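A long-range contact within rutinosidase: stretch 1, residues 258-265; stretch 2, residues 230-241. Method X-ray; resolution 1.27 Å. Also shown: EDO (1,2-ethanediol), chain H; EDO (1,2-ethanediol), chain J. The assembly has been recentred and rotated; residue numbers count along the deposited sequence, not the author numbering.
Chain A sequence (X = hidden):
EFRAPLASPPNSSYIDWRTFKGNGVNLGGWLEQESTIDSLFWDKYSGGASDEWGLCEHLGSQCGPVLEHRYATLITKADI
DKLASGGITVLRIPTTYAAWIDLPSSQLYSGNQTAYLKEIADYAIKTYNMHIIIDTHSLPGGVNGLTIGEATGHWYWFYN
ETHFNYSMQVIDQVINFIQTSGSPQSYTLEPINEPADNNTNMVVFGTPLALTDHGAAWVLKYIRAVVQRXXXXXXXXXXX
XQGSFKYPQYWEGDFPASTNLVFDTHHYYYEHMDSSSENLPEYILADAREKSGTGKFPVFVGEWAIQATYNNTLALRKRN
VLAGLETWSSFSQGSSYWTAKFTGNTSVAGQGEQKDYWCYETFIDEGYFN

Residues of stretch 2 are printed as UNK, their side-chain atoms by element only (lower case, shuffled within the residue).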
# COMPACT_ATOMS: atom_id res chain seq x y z
N SER A 258 -15.53 -15.13 20.88
CA SER A 258 -16.89 -14.99 21.45
C SER A 258 -17.39 -13.53 21.53
O SER A 258 -18.59 -13.31 21.76
CB SER A 258 -16.93 -15.65 22.84
OG SER A 258 -16.05 -15.00 23.71
N THR A 259 -16.49 -12.56 21.38
CA THR A 259 -16.87 -11.13 21.45
C THR A 259 -17.87 -10.80 20.36
O THR A 259 -17.65 -11.20 19.23
CB THR A 259 -15.66 -10.21 21.34
OG1 THR A 259 -14.57 -10.65 22.21
CG2 THR A 259 -16.00 -8.79 21.71
N ASN A 260 -18.92 -10.08 20.71
CA ASN A 260 -19.97 -9.66 19.74
C ASN A 260 -19.43 -8.44 18.98
O ASN A 260 -19.85 -7.32 19.27
CB ASN A 260 -21.30 -9.42 20.43
CG ASN A 260 -22.46 -9.29 19.47
OD1 ASN A 260 -22.25 -9.48 18.24
ND2 ASN A 260 -23.63 -8.97 19.98
N LEU A 261 -18.55 -8.70 18.03
CA LEU A 261 -17.73 -7.67 17.37
C LEU A 261 -17.78 -7.90 15.86
O LEU A 261 -17.74 -9.06 15.41
CB LEU A 261 -16.31 -7.87 17.85
CG LEU A 261 -15.28 -6.85 17.39
CD1 LEU A 261 -15.48 -5.56 18.14
CD2 LEU A 261 -13.90 -7.44 17.67
N VAL A 262 -17.80 -6.80 15.14
CA VAL A 262 -17.65 -6.79 13.67
C VAL A 262 -16.69 -5.67 13.32
O VAL A 262 -16.75 -4.59 13.93
CB VAL A 262 -19.04 -6.61 13.01
CG1 VAL A 262 -19.78 -5.37 13.48
CG2 VAL A 262 -18.95 -6.61 11.47
N PHE A 263 -15.82 -5.89 12.35
CA PHE A 263 -14.93 -4.83 11.88
C PHE A 263 -15.60 -3.98 10.80
O PHE A 263 -16.34 -4.54 9.99
CB PHE A 263 -13.65 -5.43 11.32
CG PHE A 263 -12.74 -6.02 12.35
CD1 PHE A 263 -12.00 -5.18 13.16
CD2 PHE A 263 -12.45 -7.37 12.32
CE1 PHE A 263 -11.11 -5.70 14.09
CE2 PHE A 263 -11.56 -7.91 13.24
CZ PHE A 263 -10.88 -7.05 14.11
N ASP A 264 -15.29 -2.71 10.80
CA ASP A 264 -15.71 -1.77 9.73
C ASP A 264 -14.47 -1.38 8.96
O ASP A 264 -13.55 -0.70 9.50
CB ASP A 264 -16.33 -0.54 10.33
CG ASP A 264 -16.64 0.57 9.34
OD1 ASP A 264 -16.50 0.29 8.14
OD2 ASP A 264 -17.08 1.71 9.74
N THR A 265 -14.33 -1.85 7.72
CA THR A 265 -13.24 -1.44 6.84
C THR A 265 -13.67 -0.35 5.88
O THR A 265 -14.83 -0.33 5.47
CB THR A 265 -12.67 -2.63 6.07
OG1 THR A 265 -13.75 -3.25 5.37
CG2 THR A 265 -11.95 -3.61 6.99
N UNK A 230 -20.93 -2.05 26.86
CA UNK A 230 -22.11 -2.61 26.15
C UNK A 230 -22.45 -4.00 26.74
O UNK A 230 -23.65 -4.27 27.00
c UNK A 230 -21.62 -1.29 24.06
c UNK A 230 -21.83 -2.68 24.64
c UNK A 230 -22.94 -3.47 23.93
N UNK A 231 -21.45 -4.87 26.91
CA UNK A 231 -21.66 -6.20 27.56
C UNK A 231 -22.36 -6.01 28.90
O UNK A 231 -23.19 -6.86 29.25
o UNK A 231 -17.67 -7.74 27.56
c UNK A 231 -18.38 -8.06 26.60
o UNK A 231 -17.95 -8.82 25.63
c UNK A 231 -20.33 -6.90 27.79
c UNK A 231 -19.77 -7.48 26.52
N UNK A 232 -22.05 -4.98 29.68
CA UNK A 232 -22.63 -4.81 31.03
C UNK A 232 -24.11 -4.45 30.93
O UNK A 232 -24.84 -4.61 31.94
o UNK A 232 -22.19 -2.45 31.44
c UNK A 232 -21.84 -3.78 31.82
N UNK A 233 -24.59 -3.85 29.85
CA UNK A 233 -25.99 -3.40 29.72
C UNK A 233 -26.79 -4.37 28.85
O UNK A 233 -27.94 -4.76 29.24
c UNK A 233 -27.43 -1.54 28.85
c UNK A 233 -25.27 -1.01 30.01
c UNK A 233 -26.01 -1.99 29.12
N UNK A 234 -26.31 -4.69 27.65
CA UNK A 234 -27.09 -5.49 26.71
C UNK A 234 -26.05 -6.08 25.76
O UNK A 234 -25.68 -5.47 24.76
n UNK A 234 -30.06 -5.03 24.57
o UNK A 234 -28.64 -6.77 24.82
c UNK A 234 -28.99 -5.63 25.10
c UNK A 234 -28.17 -4.71 25.97
N UNK A 235 -25.58 -7.28 26.01
CA UNK A 235 -24.51 -7.88 25.23
C UNK A 235 -24.96 -8.27 23.81
O UNK A 235 -24.10 -8.64 23.04
c UNK A 235 -25.27 -9.41 26.87
c UNK A 235 -25.96 -8.12 27.19
c UNK A 235 -24.06 -9.09 26.06
N UNK A 236 -26.26 -8.21 23.56
CA UNK A 236 -26.80 -8.56 22.24
C UNK A 236 -26.63 -7.39 21.27
O UNK A 236 -26.80 -7.60 20.05
c UNK A 236 -28.41 -10.26 23.13
n UNK A 236 -29.01 -10.15 24.29
o UNK A 236 -27.81 -11.24 22.73
c UNK A 236 -28.27 -8.96 22.37
N UNK A 237 -26.29 -6.20 21.77
CA UNK A 237 -25.99 -5.05 20.83
C UNK A 237 -24.59 -5.30 20.29
O UNK A 237 -23.63 -5.26 21.03
c UNK A 237 -27.44 -2.26 23.08
c UNK A 237 -27.44 -3.42 22.16
c UNK A 237 -25.62 -2.57 20.62
c UNK A 237 -26.06 -3.70 21.56
N UNK A 238 -24.38 -5.44 18.95
CA UNK A 238 -23.04 -5.62 18.43
C UNK A 238 -22.25 -4.31 18.48
O UNK A 238 -22.84 -3.21 18.41
c UNK A 238 -23.28 -5.99 16.95
c UNK A 238 -24.72 -6.37 16.88
c UNK A 238 -25.45 -5.56 17.92
N UNK A 239 -20.95 -4.46 18.64
CA UNK A 239 -19.98 -3.33 18.56
C UNK A 239 -19.23 -3.46 17.23
O UNK A 239 -18.65 -4.54 16.90
c UNK A 239 -19.77 -2.98 21.04
c UNK A 239 -17.89 -2.30 19.53
c UNK A 239 -19.00 -3.30 19.75
N UNK A 240 -19.25 -2.38 16.45
CA UNK A 240 -18.52 -2.29 15.19
C UNK A 240 -17.25 -1.46 15.39
O UNK A 240 -17.32 -0.26 15.77
c UNK A 240 -19.43 -1.65 14.15
s UNK A 240 -19.88 -1.02 11.45
c UNK A 240 -18.73 -1.44 12.80
c UNK A 240 -20.64 -2.61 11.15
N UNK A 241 -16.13 -2.12 15.22
CA UNK A 241 -14.78 -1.57 15.44
C UNK A 241 -14.19 -1.13 14.10
O UNK A 241 -13.90 -1.99 13.24
c UNK A 241 -10.23 -2.66 16.98
c UNK A 241 -12.16 -0.78 16.48
c UNK A 241 -12.51 -2.13 16.44
c UNK A 241 -13.90 -2.59 16.14
c UNK A 241 -10.85 -0.38 16.72
c UNK A 241 -9.88 -1.34 16.97
c UNK A 241 -11.53 -3.07 16.71
C1 EDO H . -9.69 -3.41 10.79
O1 EDO H . -8.43 -2.87 11.00
C2 EDO H . -10.54 -2.38 10.17
O2 EDO H . -11.59 -2.08 10.95
C1 EDO J . -20.51 -11.12 15.74
O1 EDO J . -19.17 -11.35 15.89
C2 EDO J . -21.35 -12.10 16.55
O2 EDO J . -21.22 -13.47 16.13
O HOH W 1 -19.41 -9.31 23.53
O HOH W 2 -26.28 -9.69 18.49
O HOH W 3 -20.96 -6.08 21.74

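Position 230 carries three carbons, one bonded to the other two, and lies out of reach of stretch 1; this beta-branched side chain is Val230. At 231, three carbons end in a pair of oxygens, a carboxylate whose end comes nearer to stretch 1, by the Thr259 methyl, although its CA-to-CB bond points sideways: Glu231. Its OE2 lies 4.4 Å from Thr259 CG2 and accepts a hydrogen bond from a water at 2.6 Å, and that water in turn accepts one from Asn260 N. Position 232 has one carbon followed by one oxygen and is Ser232; 233 repeats the three-carbon fork and is Val233. Neither touches stretch 1.

Position 234 has two carbons, the second bearing an oxygen and a nitrogen, hence an amide, Asn234. It opens a type I turn that ends at position 237. At 235 three carbons close a ring onto the backbone nitrogen, which defines Pro235. The ring stays clear of stretch 1, but the carbonyl does not: Asn260 ND2 donates to Pro235 O at 3.1 Å, almost linearly. Position 236 shows another two-carbon amide, Asn236, whose backbone N donates to Asn234 OD1 at 3.1 Å, bracing the turn. Four carbons at 237, forked at the first with one arm two carbons long, give Ile237; its CA-to-CB bond points away from stretch 1. Position 238 again closes three carbons onto its nitrogen, its CB 3.9 Å from Asn260 OD1: Pro238.

The strand begins at 239, where one carbon carries two others, one near the Leu261 side chain: Val239, with CG1 4.3 Å from Leu261 CD1. At 240 an unbranched chain of two carbons, a sulfur and a terminal carbon, touching Val262 and Asp264, can only be Met240. Its CE reaches to 3.7 Å from Val262 CG1, and its CG packs 3.6 Å from Asp264 CB. Position 241 has one carbon leading to a six-carbon ring with no oxygen, set obliquely against the Phe263 ring: Phe241, its CD2 3.7 Å from Phe263 CE1.

The contact is a parallel strand pairing extended by a side-chain clasp. Val239 N donates to Asn260 O (3.1 Å), Val262 N to Val239 O (3.0 Å), Phe241 N to Val262 O (2.9 Å) and Asp264 N to Phe241 O (2.9 Å). This register places Leu261, Val239, Phe263 and Phe241 on one face of the sheet, and Val262 and Met240 on the other. Before the strands, Asn260 holds the turn through its amide, while a water donating to both Ile237 O and Asn260 O joins the two backbones.

Stretch 2 230-241: VESVNPNIPVMF
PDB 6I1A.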